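Alanine racemase (Corynebacterium glutamicum, PDB 2DY3) is a pyridoxal-5'-phosphate-binding protein of the alanine racemase family, built from an N-terminal TIM-barrel domain and a C-terminal beta domain. Local coordinates at residues 141-155 against 180-194. Numbering follows the deposited sequence.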
loop_
_atom_site.group_PDB
_atom_site.type_symbol
_atom_site.label_atom_id
_atom_site.label_comp_id
_atom_site.label_asym_id
_atom_site.label_seq_id
_atom_site.Cartn_x
_atom_site.Cartn_y
_atom_site.Cartn_z
ATOM N N PHE B 141 38.608 2.865 -0.145
ATOM C CA PHE B 141 39.307 1.592 0.017
ATOM C C PHE B 141 40.469 1.782 0.989
ATOM O O PHE B 141 40.722 0.939 1.848
ATOM C CB PHE B 141 39.843 1.065 -1.328
ATOM C CG PHE B 141 38.774 0.831 -2.373
ATOM C CD1 PHE B 141 37.441 0.689 -2.015
ATOM C CD2 PHE B 141 39.115 0.730 -3.715
ATOM C CE1 PHE B 141 36.470 0.449 -2.980
ATOM C CE2 PHE B 141 38.150 0.488 -4.686
ATOM C CZ PHE B 141 36.826 0.348 -4.316
ATOM N N SER B 142 41.170 2.901 0.859
ATOM C CA SER B 142 42.302 3.183 1.733
ATOM C C SER B 142 41.861 3.286 3.187
ATOM O O SER B 142 42.505 2.744 4.083
ATOM C CB SER B 142 42.980 4.486 1.311
ATOM O OG SER B 142 44.047 4.796 2.185
ATOM N N ALA B 143 40.754 3.982 3.413
ATOM C CA ALA B 143 40.227 4.161 4.756
ATOM C C ALA B 143 39.784 2.845 5.389
ATOM O O ALA B 143 40.136 2.553 6.532
ATOM C CB ALA B 143 39.063 5.149 4.730
ATOM N N LEU B 144 39.007 2.056 4.652
ATOM C CA LEU B 144 38.526 0.782 5.175
ATOM C C LEU B 144 39.661 -0.226 5.419
ATOM O O LEU B 144 39.608 -1.015 6.361
ATOM C CB LEU B 144 37.469 0.198 4.234
ATOM C CG LEU B 144 36.209 1.068 4.083
ATOM C CD1 LEU B 144 35.321 0.524 2.967
ATOM C CD2 LEU B 144 35.448 1.114 5.411
ATOM N N ALA B 145 40.691 -0.189 4.586
ATOM C CA ALA B 145 41.822 -1.101 4.739
ATOM C C ALA B 145 42.576 -0.817 6.033
ATOM O O ALA B 145 43.110 -1.727 6.660
ATOM C CB ALA B 145 42.766 -0.968 3.560
ATOM N N ALA B 146 42.609 0.454 6.427
ATOM C CA ALA B 146 43.306 0.865 7.636
ATOM C C ALA B 146 42.537 0.537 8.910
ATOM O O ALA B 146 43.095 0.596 10.001
ATOM C CB ALA B 146 43.597 2.358 7.579
ATOM N N ALA B 147 41.264 0.179 8.772
ATOM C CA ALA B 147 40.429 -0.134 9.930
ATOM C C ALA B 147 40.475 -1.602 10.345
ATOM O O ALA B 147 39.927 -2.470 9.670
ATOM C CB ALA B 147 38.993 0.282 9.652
ATOM N N PRO B 148 41.120 -1.888 11.485
ATOM C CA PRO B 148 41.279 -3.231 12.053
ATOM C C PRO B 148 39.963 -3.967 12.264
ATOM O O PRO B 148 39.784 -5.090 11.796
ATOM C CB PRO B 148 41.990 -2.963 13.381
ATOM C CG PRO B 148 42.771 -1.731 13.107
ATOM C CD PRO B 148 41.786 -0.886 12.335
ATOM N N HIS B 149 39.045 -3.321 12.974
ATOM C CA HIS B 149 37.745 -3.904 13.294
ATOM C C HIS B 149 36.781 -4.083 12.128
ATOM O O HIS B 149 35.723 -4.674 12.295
ATOM C CB HIS B 149 37.063 -3.062 14.367
ATOM C CG HIS B 149 36.723 -1.675 13.916
ATOM N ND1 HIS B 149 37.662 -0.807 13.402
ATOM C CD2 HIS B 149 35.550 -1.002 13.920
ATOM C CE1 HIS B 149 37.081 0.344 13.113
ATOM N NE2 HIS B 149 35.799 0.252 13.418
ATOM N N ILE B 150 37.131 -3.582 10.951
ATOM C CA ILE B 150 36.242 -3.709 9.802
ATOM C C ILE B 150 36.671 -4.788 8.817
ATOM O O ILE B 150 37.817 -4.827 8.398
ATOM C CB ILE B 150 36.141 -2.382 9.025
ATOM C CG1 ILE B 150 35.457 -1.320 9.884
ATOM C CG2 ILE B 150 35.382 -2.596 7.735
ATOM C CD1 ILE B 150 35.384 0.019 9.211
ATOM N N GLU B 151 35.747 -5.673 8.456
ATOM C CA GLU B 151 36.066 -6.711 7.485
ATOM C C GLU B 151 35.254 -6.491 6.212
ATOM O O GLU B 151 34.032 -6.639 6.211
ATOM C CB GLU B 151 35.757 -8.109 8.023
ATOM C CG GLU B 151 36.101 -9.186 6.991
ATOM C CD GLU B 151 35.456 -10.538 7.256
ATOM O OE1 GLU B 151 35.612 -11.436 6.400
ATOM O OE2 GLU B 151 34.800 -10.712 8.304
ATOM N N VAL B 152 35.931 -6.120 5.136
ATOM C CA VAL B 152 35.258 -5.907 3.872
ATOM C C VAL B 152 35.072 -7.286 3.254
ATOM O O VAL B 152 36.024 -7.888 2.768
ATOM C CB VAL B 152 36.100 -5.024 2.935
ATOM C CG1 VAL B 152 35.428 -4.912 1.576
ATOM C CG2 VAL B 152 36.280 -3.642 3.554
ATOM N N THR B 153 33.843 -7.784 3.284
ATOM C CA THR B 153 33.539 -9.103 2.748
ATOM C C THR B 153 33.512 -9.140 1.225
ATOM O O THR B 153 33.573 -10.216 0.623
ATOM C CB THR B 153 32.186 -9.609 3.256
ATOM O OG1 THR B 153 31.993 -10.956 2.806
ATOM C CG2 THR B 153 31.053 -8.729 2.724
ATOM N N GLY B 154 33.412 -7.962 0.615
ATOM C CA GLY B 154 33.385 -7.865 -0.834
ATOM C C GLY B 154 32.720 -6.580 -1.294
ATOM O O GLY B 154 32.533 -5.649 -0.505
ATOM N N MET B 155 32.384 -6.517 -2.580
ATOM C CA MET B 155 31.705 -5.356 -3.145
ATOM C C MET B 155 30.627 -5.826 -4.116
ATOM O O MET B 155 30.634 -6.969 -4.584
ATOM C CB MET B 155 32.688 -4.414 -3.860
ATOM C CG MET B 155 33.552 -5.052 -4.934
ATOM S SD MET B 155 34.426 -3.794 -5.905
ATOM C CE MET B 155 35.545 -3.136 -4.700
ATOM N N ALA B 180 37.032 -1.185 -10.084
ATOM C CA ALA B 180 36.932 -0.894 -8.660
ATOM C C ALA B 180 37.478 -2.053 -7.825
ATOM O O ALA B 180 38.225 -1.843 -6.867
ATOM C CB ALA B 180 35.473 -0.623 -8.290
ATOM N N LEU B 181 37.106 -3.273 -8.193
ATOM C CA LEU B 181 37.553 -4.460 -7.469
ATOM C C LEU B 181 39.074 -4.614 -7.504
ATOM O O LEU B 181 39.696 -4.983 -6.503
ATOM C CB LEU B 181 36.878 -5.708 -8.052
ATOM C CG LEU B 181 37.143 -7.047 -7.353
ATOM C CD1 LEU B 181 36.786 -6.956 -5.881
ATOM C CD2 LEU B 181 36.328 -8.139 -8.027
ATOM N N ALA B 182 39.676 -4.321 -8.653
ATOM C CA ALA B 182 41.122 -4.428 -8.787
ATOM C C ALA B 182 41.804 -3.373 -7.918
ATOM O O ALA B 182 42.827 -3.643 -7.279
ATOM C CB ALA B 182 41.534 -4.253 -10.249
ATOM N N LEU B 183 41.228 -2.175 -7.890
ATOM C CA LEU B 183 41.769 -1.072 -7.104
ATOM C C LEU B 183 41.658 -1.407 -5.614
ATOM O O LEU B 183 42.549 -1.090 -4.825
ATOM C CB LEU B 183 40.986 0.204 -7.403
ATOM C CG LEU B 183 41.682 1.564 -7.314
ATOM C CD1 LEU B 183 40.620 2.647 -7.171
ATOM C CD2 LEU B 183 42.632 1.612 -6.140
ATOM N N ALA B 184 40.556 -2.049 -5.237
ATOM C CA ALA B 184 40.322 -2.422 -3.844
ATOM C C ALA B 184 41.336 -3.454 -3.362
ATOM O O ALA B 184 41.891 -3.326 -2.267
ATOM C CB ALA B 184 38.904 -2.965 -3.679
ATOM N N ARG B 185 41.573 -4.480 -4.176
ATOM C CA ARG B 185 42.529 -5.521 -3.818
ATOM C C ARG B 185 43.948 -4.969 -3.838
ATOM O O ARG B 185 44.808 -5.403 -3.075
ATOM C CB ARG B 185 42.386 -6.717 -4.771
ATOM C CG ARG B 185 41.142 -7.536 -4.469
ATOM C CD ARG B 185 40.722 -8.475 -5.588
ATOM N NE ARG B 185 39.626 -9.326 -5.133
ATOM C CZ ARG B 185 38.907 -10.121 -5.915
ATOM N NH1 ARG B 185 39.156 -10.184 -7.221
ATOM N NH2 ARG B 185 37.945 -10.864 -5.387
ATOM N N LYS B 186 44.187 -3.996 -4.705
ATOM C CA LYS B 186 45.499 -3.379 -4.784
ATOM C C LYS B 186 45.739 -2.658 -3.460
ATOM O O LYS B 186 46.880 -2.451 -3.052
ATOM C CB LYS B 186 45.537 -2.383 -5.944
ATOM C CG LYS B 186 46.918 -2.121 -6.502
ATOM C CD LYS B 186 46.826 -1.371 -7.826
ATOM C CE LYS B 186 48.169 -1.339 -8.544
ATOM N NZ LYS B 186 48.684 -2.715 -8.837
ATOM N N HIS B 187 44.649 -2.291 -2.788
ATOM C CA HIS B 187 44.716 -1.599 -1.503
ATOM C C HIS B 187 44.731 -2.561 -0.326
ATOM O O HIS B 187 44.756 -2.139 0.825
ATOM C CB HIS B 187 43.535 -0.638 -1.349
ATOM C CG HIS B 187 43.783 0.723 -1.921
ATOM N ND1 HIS B 187 44.579 1.659 -1.296
ATOM C CD2 HIS B 187 43.366 1.295 -3.075
ATOM C CE1 HIS B 187 44.643 2.747 -2.041
ATOM N NE2 HIS B 187 43.916 2.553 -3.128
ATOM N N GLY B 188 44.712 -3.857 -0.613
ATOM C CA GLY B 188 44.733 -4.831 0.459
ATOM C C GLY B 188 43.372 -5.371 0.853
ATOM O O GLY B 188 43.264 -6.123 1.823
ATOM N N LEU B 189 42.324 -4.981 0.129
ATOM C CA LEU B 189 40.986 -5.482 0.439
ATOM C C LEU B 189 40.723 -6.703 -0.430
ATOM O O LEU B 189 40.498 -6.583 -1.634
ATOM C CB LEU B 189 39.914 -4.419 0.170
ATOM C CG LEU B 189 39.879 -3.165 1.053
ATOM C CD1 LEU B 189 38.777 -2.241 0.555
ATOM C CD2 LEU B 189 39.643 -3.540 2.508
ATOM N N GLU B 190 40.758 -7.876 0.190
ATOM C CA GLU B 190 40.534 -9.129 -0.518
ATOM C C GLU B 190 39.227 -9.159 -1.310
ATOM O O GLU B 190 39.201 -9.630 -2.443
ATOM C CB GLU B 190 40.553 -10.308 0.468
ATOM C CG GLU B 190 40.234 -11.654 -0.188
ATOM C CD GLU B 190 40.220 -12.816 0.791
ATOM O OE1 GLU B 190 39.735 -12.644 1.929
ATOM O OE2 GLU B 190 40.675 -13.912 0.414
ATOM N N CYS B 191 38.150 -8.654 -0.715
ATOM C CA CYS B 191 36.841 -8.661 -1.371
ATOM C C CYS B 191 36.533 -10.076 -1.863
ATOM O O CYS B 191 36.311 -10.300 -3.051
ATOM C CB CYS B 191 36.825 -7.687 -2.556
ATOM S SG CYS B 191 36.957 -5.941 -2.105
ATOM N N PRO B 192 36.502 -11.048 -0.938
ATOM C CA PRO B 192 36.238 -12.474 -1.166
ATOM C C PRO B 192 34.930 -12.816 -1.869
ATOM O O PRO B 192 34.888 -13.703 -2.727
ATOM C CB PRO B 192 36.263 -13.064 0.244
ATOM C CG PRO B 192 37.101 -12.113 1.010
ATOM C CD PRO B 192 36.679 -10.781 0.498
ATOM N N VAL B 193 33.855 -12.125 -1.497
ATOM C CA VAL B 193 32.551 -12.414 -2.074
ATOM C C VAL B 193 31.909 -11.193 -2.715
ATOM O O VAL B 193 31.515 -10.246 -2.032
ATOM C CB VAL B 193 31.614 -12.992 -0.990
ATOM C CG1 VAL B 193 30.276 -13.375 -1.592
ATOM C CG2 VAL B 193 32.279 -14.202 -0.342
ATOM N N ASN B 194 31.804 -11.227 -4.038
ATOM C CA ASN B 194 31.233 -10.117 -4.779
ATOM C C ASN B 194 29.996 -10.570 -5.540
ATOM O O ASN B 194 29.835 -11.755 -5.834
ATOM C CB ASN B 194 32.274 -9.546 -5.744
ATOM C CG ASN B 194 33.586 -9.196 -5.053
ATOM O OD1 ASN B 194 33.613 -8.391 -4.120
ATOM N ND2 ASN B 194 34.684 -9.802 -5.512
HETATM O O HOH W 1 38.295 -7.501 1.888
#
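Phe141 lays one face of its ring against Ala184, whose CB stands 3.7 Å from the ring centroid and 15° off the normal, a CH-pi contact displaced toward the rim. A methyl group is short enough to let helix 180-186 come this close, while CB of Leu183 meets the ring edge in its plane. With CG anti to its carbonyl carbon (chi1 -59°), Phe141 sends the ring between helix segments 141-146 and 180-186, whose axes cross at -40°. Leu189 runs at about a right angle to both Phe141 and Val152: CD1 lies by the phenylalanine CA and CB, and CD2 reaches Val152 CG2 at 3.5 Å, so its fork fills the corner between helix 141-146 and strand 150-155. Glycine suits position 188, where positive phi closes helix 180-186 in a Schellman motif and turns the chain toward Leu189. Such packing of helices on a parallel strand belongs to the TIM-barrel domain; strand 150-156 pairs with strand 117-122, and the chain after helix 180-186 runs beside it. Met155, bent at chi3, lays its thioether against that helix: SD lies 3.6 Å from Leu181 CA, and CE touches Ala184 CB at 3.5 Å. The carboxamide of Asn194 mimics a backbone acceptor, its OD1 taking the N-H of Met155 at 2.7 Å in the carbonyl plane. Gly154 suits its place because a side chain would run into Val193 O and Asn194 OD1, and its backbone angles are ones only glycine adopts readily; its CA-H points at Val193 O, with CA 3.3 Å from that oxygen. Beside it Val193 N donates to Thr153 O at 2.9 Å.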